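Local coordinates for glyoxalase family protein, putative (Bacillus anthracis, PDB 2QQZ) that is of unknown function but belongs to the glyoxalase/bleomycin resistance/dioxygenase superfamily, whose members typically use paired beta-alpha-beta-beta-beta modules to build a binding site, at residues 70-84 / 110-124. Sequence-based numbering, arbitrary orientation. Where two conformers were deposited one is given.
Sequences PAKRAHPAFYVLKID and YVSDPFGNRIEFMEN. With SO4 (sulfate ion), chain D.
With CG of H75 between its backbone N and carbonyl carbon (chi1 63°), the imidazole swings towards E120, whose CG lies anti to the backbone N (chi1 172°). Histidine suits this place because its two ring nitrogens can serve two acceptors at once: NE2 donates to OE1 of E120 at 2.6 Å, almost straight, in the ring plane and on the anti lone pair, and ND1 to R73 O at 2.7 Å, which fixes the ring's rotation. CG of R118 packs over one imidazole face, toward its rim, in a CH-pi contact, and the edge of Y110 is turned to that same face in an offset edge-to-face pair. NH1 and NH2 of R118 both donate to O1 of a sulfate at the guanidinium edge.

Strands 76-80 and 118-124 run parallel as the first and fourth strands of a beta-alpha-beta-beta-beta module, the repeating unit of glyoxalase-like folds: E120 N donates to P76 O, F78 N to E120 O, M122 N to F78 O and V80 N to M122 O. Strand 76-80 also pairs antiparallel with the second subunit. On the face of F78 and F121, CG2 of I119 meets the F78 edge, 3.5 Å from CE2. K82 is the N-cap of helix 83-92, and the two oxygens of one carboxylate, E123, take both N-H groups there, OE2 from K82 N and OE1 from I83 N (each 3.0 Å). An asparagine amide can accept and donate together: OD1 of N117 accepts from A71 N at 2.9 Å, while ND2 donates to D113 OD2 and A17 O.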
loop_
_atom_site.group_PDB
_atom_site.type_symbol
_atom_site.label_atom_id
_atom_site.label_comp_id
_atom_site.label_asym_id
_atom_site.label_seq_id
_atom_site.Cartn_x
_atom_site.Cartn_y
_atom_site.Cartn_z
ATOM N N PRO A 70 -9.042 10.603 -6.033
ATOM C CA PRO A 70 -8.195 9.435 -6.465
ATOM C C PRO A 70 -6.698 9.657 -6.119
ATOM O O PRO A 70 -6.228 10.832 -6.067
ATOM C CB PRO A 70 -8.420 9.329 -7.985
ATOM C CG PRO A 70 -9.324 10.534 -8.404
ATOM C CD PRO A 70 -9.687 11.345 -7.155
ATOM N N ALA A 71 -5.970 8.582 -5.866
ATOM C CA ALA A 71 -4.542 8.676 -5.499
ATOM C C ALA A 71 -3.794 8.433 -6.831
ATOM O O ALA A 71 -3.576 7.269 -7.256
ATOM C CB ALA A 71 -4.172 7.605 -4.458
ATOM N N LYS A 72 -3.462 9.531 -7.510
ATOM C CA LYS A 72 -2.871 9.472 -8.852
ATOM C C LYS A 72 -1.358 9.322 -8.804
ATOM O O LYS A 72 -0.715 9.051 -9.833
ATOM C CB LYS A 72 -3.236 10.732 -9.632
ATOM C CG LYS A 72 -4.740 10.885 -9.808
ATOM C CD LYS A 72 -5.070 12.180 -10.530
ATOM C CE LYS A 72 -6.613 12.341 -10.688
ATOM N NZ LYS A 72 -6.990 13.563 -11.466
ATOM N N ARG A 73 -0.771 9.474 -7.616
ATOM C CA ARG A 73 0.680 9.536 -7.517
ATOM C C ARG A 73 1.271 8.470 -6.572
ATOM O O ARG A 73 1.841 7.487 -7.036
ATOM C CB ARG A 73 1.115 10.969 -7.172
ATOM C CG ARG A 73 0.416 11.984 -8.054
ATOM C CD ARG A 73 1.166 13.285 -8.241
ATOM N NE ARG A 73 1.271 14.127 -7.033
ATOM C CZ ARG A 73 0.262 14.725 -6.392
ATOM N NH1 ARG A 73 0.527 15.494 -5.335
ATOM N NH2 ARG A 73 -1.003 14.574 -6.784
ATOM N N ALA A 74 1.108 8.642 -5.262
ATOM C CA ALA A 74 1.373 7.576 -4.271
ATOM C C ALA A 74 0.439 6.370 -4.494
ATOM O O ALA A 74 -0.744 6.519 -4.757
ATOM C CB ALA A 74 1.164 8.107 -2.899
ATOM N N HIS A 75 0.981 5.155 -4.421
ATOM C CA HIS A 75 0.249 3.975 -4.808
ATOM C C HIS A 75 0.895 2.688 -4.237
ATOM O O HIS A 75 2.054 2.726 -3.793
ATOM C CB HIS A 75 0.252 3.917 -6.344
ATOM C CG HIS A 75 1.623 3.761 -6.922
ATOM N ND1 HIS A 75 2.491 4.825 -7.089
ATOM C CD2 HIS A 75 2.294 2.663 -7.335
ATOM C CE1 HIS A 75 3.625 4.390 -7.602
ATOM N NE2 HIS A 75 3.539 3.080 -7.740
ATOM N N PRO A 76 0.143 1.574 -4.222
ATOM C CA PRO A 76 0.665 0.236 -4.009
ATOM C C PRO A 76 1.289 -0.352 -5.301
ATOM O O PRO A 76 0.803 -0.083 -6.444
ATOM C CB PRO A 76 -0.604 -0.563 -3.620
ATOM C CG PRO A 76 -1.692 0.188 -4.409
ATOM C CD PRO A 76 -1.326 1.581 -4.376
ATOM N N ALA A 77 2.319 -1.189 -5.091
ATOM C CA ALA A 77 3.035 -1.869 -6.181
ATOM C C ALA A 77 2.990 -3.388 -5.961
ATOM O O ALA A 77 3.365 -3.896 -4.897
ATOM C CB ALA A 77 4.471 -1.351 -6.343
ATOM N N PHE A 78 2.445 -4.071 -6.967
ATOM C CA PHE A 78 2.214 -5.523 -6.958
ATOM C C PHE A 78 3.272 -6.235 -7.749
ATOM O O PHE A 78 3.632 -5.796 -8.827
ATOM C CB PHE A 78 0.846 -5.838 -7.538
ATOM C CG PHE A 78 -0.249 -5.225 -6.765
ATOM C CD1 PHE A 78 -0.725 -5.850 -5.618
ATOM C CD2 PHE A 78 -0.794 -4.021 -7.146
ATOM C CE1 PHE A 78 -1.758 -5.274 -4.877
ATOM C CE2 PHE A 78 -1.812 -3.436 -6.384
ATOM C CZ PHE A 78 -2.289 -4.064 -5.262
ATOM N N TYR A 79 3.789 -7.316 -7.175
ATOM C CA TYR A 79 4.775 -8.162 -7.847
ATOM C C TYR A 79 4.006 -9.122 -8.751
ATOM O O TYR A 79 3.001 -9.767 -8.301
ATOM C CB TYR A 79 5.669 -8.929 -6.852
ATOM C CG TYR A 79 6.910 -9.483 -7.561
ATOM C CD1 TYR A 79 8.092 -8.735 -7.593
ATOM C CD2 TYR A 79 6.871 -10.693 -8.279
ATOM C CE1 TYR A 79 9.221 -9.203 -8.253
ATOM C CE2 TYR A 79 8.024 -11.166 -8.983
ATOM C CZ TYR A 79 9.184 -10.399 -8.933
ATOM O OH TYR A 79 10.330 -10.772 -9.581
ATOM N N VAL A 80 4.472 -9.207 -10.010
ATOM C CA VAL A 80 3.854 -10.006 -11.091
ATOM C C VAL A 80 4.834 -11.057 -11.702
ATOM O O VAL A 80 5.952 -10.718 -12.072
ATOM C CB VAL A 80 3.267 -9.035 -12.190
ATOM C CG1 VAL A 80 2.810 -9.759 -13.376
ATOM C CG2 VAL A 80 2.101 -8.160 -11.598
ATOM N N LEU A 81 4.431 -12.336 -11.792
ATOM C CA LEU A 81 5.171 -13.313 -12.595
ATOM C C LEU A 81 4.877 -13.106 -14.071
ATOM O O LEU A 81 3.699 -12.931 -14.436
ATOM C CB LEU A 81 4.707 -14.704 -12.240
ATOM C CG LEU A 81 5.385 -15.408 -11.089
ATOM C CD1 LEU A 81 4.769 -16.861 -10.915
ATOM C CD2 LEU A 81 6.883 -15.511 -11.388
ATOM N N LYS A 82 5.914 -13.106 -14.925
ATOM C CA LYS A 82 5.715 -13.092 -16.383
ATOM C C LYS A 82 5.028 -11.786 -16.771
ATOM O O LYS A 82 4.041 -11.781 -17.496
ATOM C CB LYS A 82 4.882 -14.323 -16.812
ATOM C CG LYS A 82 5.105 -14.823 -18.228
ATOM C CD LYS A 82 6.032 -15.929 -18.242
ATOM C CE LYS A 82 6.659 -16.111 -19.615
ATOM N NZ LYS A 82 5.769 -16.742 -20.636
ATOM N N ILE A 83 5.539 -10.672 -16.244
ATOM C CA ILE A 83 4.917 -9.363 -16.424
ATOM C C ILE A 83 4.623 -8.968 -17.891
ATOM O O ILE A 83 3.618 -8.302 -18.150
ATOM C CB ILE A 83 5.780 -8.238 -15.754
ATOM C CG1 ILE A 83 4.998 -6.946 -15.690
ATOM C CG2 ILE A 83 7.136 -8.067 -16.467
ATOM C CD1 ILE A 83 5.369 -6.094 -14.455
ATOM N N ASP A 84 5.531 -9.397 -18.774
ATOM C CA ASP A 84 5.444 -9.226 -20.202
ATOM C C ASP A 84 4.056 -9.639 -20.675
ATOM O O ASP A 84 3.298 -8.839 -21.235
ATOM C CB ASP A 84 6.570 -10.023 -20.919
ATOM C CG ASP A 84 6.952 -11.394 -20.206
ATOM O OD1 ASP A 84 7.372 -11.377 -19.020
ATOM O OD2 ASP A 84 6.902 -12.476 -20.863
ATOM N N TYR A 110 2.427 1.322 -14.909
ATOM C CA TYR A 110 1.301 1.791 -14.099
ATOM C C TYR A 110 0.049 1.652 -14.918
ATOM O O TYR A 110 0.075 1.752 -16.141
ATOM C CB TYR A 110 1.461 3.262 -13.741
ATOM C CG TYR A 110 2.798 3.619 -13.189
ATOM C CD1 TYR A 110 3.225 3.083 -11.974
ATOM C CD2 TYR A 110 3.618 4.548 -13.826
ATOM C CE1 TYR A 110 4.459 3.408 -11.433
ATOM C CE2 TYR A 110 4.868 4.905 -13.265
ATOM C CZ TYR A 110 5.275 4.313 -12.091
ATOM O OH TYR A 110 6.490 4.621 -11.480
ATOM N N VAL A 111 -1.054 1.457 -14.225
ATOM C CA VAL A 111 -2.377 1.598 -14.796
ATOM C C VAL A 111 -3.187 2.437 -13.800
ATOM O O VAL A 111 -2.783 2.609 -12.643
ATOM C CB VAL A 111 -3.048 0.226 -15.032
ATOM C CG1 VAL A 111 -2.132 -0.689 -15.792
ATOM C CG2 VAL A 111 -3.413 -0.432 -13.707
ATOM N N SER A 112 -4.316 2.951 -14.240
ATOM C CA SER A 112 -5.305 3.562 -13.361
ATOM C C SER A 112 -6.483 2.591 -13.205
ATOM O O SER A 112 -6.954 1.987 -14.176
ATOM C CB SER A 112 -5.825 4.879 -13.951
ATOM O OG SER A 112 -4.767 5.845 -14.006
ATOM N N ASP A 113 -6.998 2.440 -11.999
ATOM C CA ASP A 113 -8.239 1.642 -11.855
ATOM C C ASP A 113 -9.423 2.509 -12.367
ATOM O O ASP A 113 -9.202 3.645 -12.824
ATOM C CB ASP A 113 -8.462 1.116 -10.411
ATOM C CG ASP A 113 -8.805 2.230 -9.394
ATOM O OD1 ASP A 113 -9.136 3.373 -9.821
ATOM O OD2 ASP A 113 -8.802 1.936 -8.170
ATOM N N PRO A 114 -10.663 1.972 -12.330
ATOM C CA PRO A 114 -11.796 2.721 -12.847
ATOM C C PRO A 114 -12.029 4.055 -12.099
ATOM O O PRO A 114 -12.731 4.915 -12.651
ATOM C CB PRO A 114 -12.957 1.757 -12.603
ATOM C CG PRO A 114 -12.329 0.488 -12.602
ATOM C CD PRO A 114 -11.109 0.658 -11.850
ATOM N N PHE A 115 -11.399 4.288 -10.938
ATOM C CA PHE A 115 -11.743 5.481 -10.128
ATOM C C PHE A 115 -10.603 6.487 -10.198
ATOM O O PHE A 115 -10.676 7.565 -9.602
ATOM C CB PHE A 115 -12.005 5.095 -8.666
ATOM C CG PHE A 115 -12.790 3.823 -8.542
ATOM C CD1 PHE A 115 -14.132 3.775 -9.000
ATOM C CD2 PHE A 115 -12.182 2.662 -8.090
ATOM C CE1 PHE A 115 -14.855 2.570 -8.970
ATOM C CE2 PHE A 115 -12.917 1.401 -8.046
ATOM C CZ PHE A 115 -14.227 1.377 -8.492
ATOM N N GLY A 116 -9.572 6.139 -10.973
ATOM C CA GLY A 116 -8.475 7.019 -11.201
ATOM C C GLY A 116 -7.296 6.797 -10.249
ATOM O O GLY A 116 -6.357 7.593 -10.291
ATOM N N ASN A 117 -7.344 5.783 -9.385
ATOM C CA ASN A 117 -6.169 5.425 -8.529
ATOM C C ASN A 117 -5.072 4.749 -9.374
ATOM O O ASN A 117 -5.379 3.862 -10.199
ATOM C CB ASN A 117 -6.542 4.445 -7.399
ATOM C CG ASN A 117 -7.603 4.985 -6.487
ATOM O OD1 ASN A 117 -7.413 6.016 -5.834
ATOM N ND2 ASN A 117 -8.719 4.272 -6.406
ATOM N N ARG A 118 -3.843 5.216 -9.204
ATOM C CA ARG A 118 -2.648 4.564 -9.785
ATOM C C ARG A 118 -2.316 3.251 -9.057
ATOM O O ARG A 118 -2.313 3.182 -7.809
ATOM C CB ARG A 118 -1.466 5.483 -9.688
ATOM C CG ARG A 118 -0.135 4.872 -10.152
ATOM C CD ARG A 118 0.827 6.041 -10.569
ATOM N NE ARG A 118 0.482 6.502 -11.927
ATOM C CZ ARG A 118 1.260 7.278 -12.693
ATOM N NH1 ARG A 118 2.431 7.730 -12.236
ATOM N NH2 ARG A 118 0.843 7.651 -13.895
ATOM N N ILE A 119 -2.008 2.232 -9.846
ATOM C CA ILE A 119 -1.561 0.913 -9.363
ATOM C C ILE A 119 -0.308 0.633 -10.206
ATOM O O ILE A 119 -0.324 0.909 -11.420
ATOM C CB ILE A 119 -2.583 -0.201 -9.751
ATOM C CG1 ILE A 119 -3.928 0.093 -9.103
ATOM C CG2 ILE A 119 -2.046 -1.608 -9.373
ATOM C CD1 ILE A 119 -3.885 0.165 -7.563
ATOM N N GLU A 120 0.731 0.082 -9.576
ATOM C CA GLU A 120 1.947 -0.306 -10.268
ATOM C C GLU A 120 2.114 -1.819 -10.246
ATOM O O GLU A 120 1.753 -2.493 -9.250
ATOM C CB GLU A 120 3.119 0.324 -9.559
ATOM C CG GLU A 120 4.518 -0.189 -10.106
ATOM C CD GLU A 120 5.646 0.374 -9.292
ATOM O OE1 GLU A 120 5.404 1.402 -8.580
ATOM O OE2 GLU A 120 6.762 -0.227 -9.328
ATOM N N PHE A 121 2.553 -2.368 -11.376
ATOM C CA PHE A 121 2.943 -3.762 -11.517
ATOM C C PHE A 121 4.424 -3.840 -11.853
ATOM O O PHE A 121 4.930 -3.059 -12.705
ATOM C CB PHE A 121 2.069 -4.408 -12.569
ATOM C CG PHE A 121 0.601 -4.368 -12.223
ATOM C CD1 PHE A 121 0.087 -5.169 -11.196
ATOM C CD2 PHE A 121 -0.259 -3.508 -12.885
ATOM C CE1 PHE A 121 -1.260 -5.151 -10.881
ATOM C CE2 PHE A 121 -1.585 -3.474 -12.547
ATOM C CZ PHE A 121 -2.081 -4.298 -11.545
HETATM N N MSE A 122 5.150 -4.737 -11.162
HETATM C CA MSE A 122 6.584 -4.885 -11.385
HETATM C C MSE A 122 7.079 -6.338 -11.310
HETATM O O MSE A 122 6.468 -7.138 -10.645
HETATM C CB MSE A 122 7.351 -4.130 -10.322
HETATM C CG MSE A 122 6.965 -4.550 -8.908
HETATM SE SE MSE A 122 8.318 -3.708 -7.760
HETATM C CE MSE A 122 9.729 -5.110 -7.885
ATOM N N GLU A 123 8.207 -6.625 -11.971
ATOM C CA GLU A 123 8.911 -7.888 -11.800
ATOM C C GLU A 123 10.398 -7.639 -11.924
ATOM O O GLU A 123 10.825 -6.807 -12.728
ATOM C CB GLU A 123 8.408 -8.891 -12.853
ATOM C CG GLU A 123 8.915 -10.314 -12.643
ATOM C CD GLU A 123 8.466 -11.263 -13.721
ATOM O OE1 GLU A 123 8.143 -10.814 -14.844
ATOM O OE2 GLU A 123 8.454 -12.484 -13.462
ATOM N N ASN A 124 11.212 -8.323 -11.123
ATOM C CA ASN A 124 12.653 -8.277 -11.384
ATOM C C ASN A 124 13.016 -8.845 -12.750
ATOM O O ASN A 124 12.397 -9.822 -13.235
ATOM C CB ASN A 124 13.419 -8.989 -10.281
ATOM C CG ASN A 124 13.093 -8.415 -8.926
ATOM O OD1 ASN A 124 12.944 -7.209 -8.779
ATOM N ND2 ASN A 124 12.934 -9.274 -7.938
HETATM S S SO4 D . 3.346 10.792 -14.300
HETATM O O1 SO4 D . 3.390 9.386 -14.639
HETATM O O2 SO4 D . 4.306 11.145 -13.273
HETATM O O3 SO4 D . 3.638 11.489 -15.552
HETATM O O4 SO4 D . 2.033 11.202 -13.870
HETATM O O HOH W 1 -3.119 4.518 -5.640
HETATM O O HOH W 2 3.589 8.012 -9.597
HETATM O O HOH W 3 9.884 -13.029 -11.306
HETATM O O HOH W 4 9.033 -11.937 -16.996
#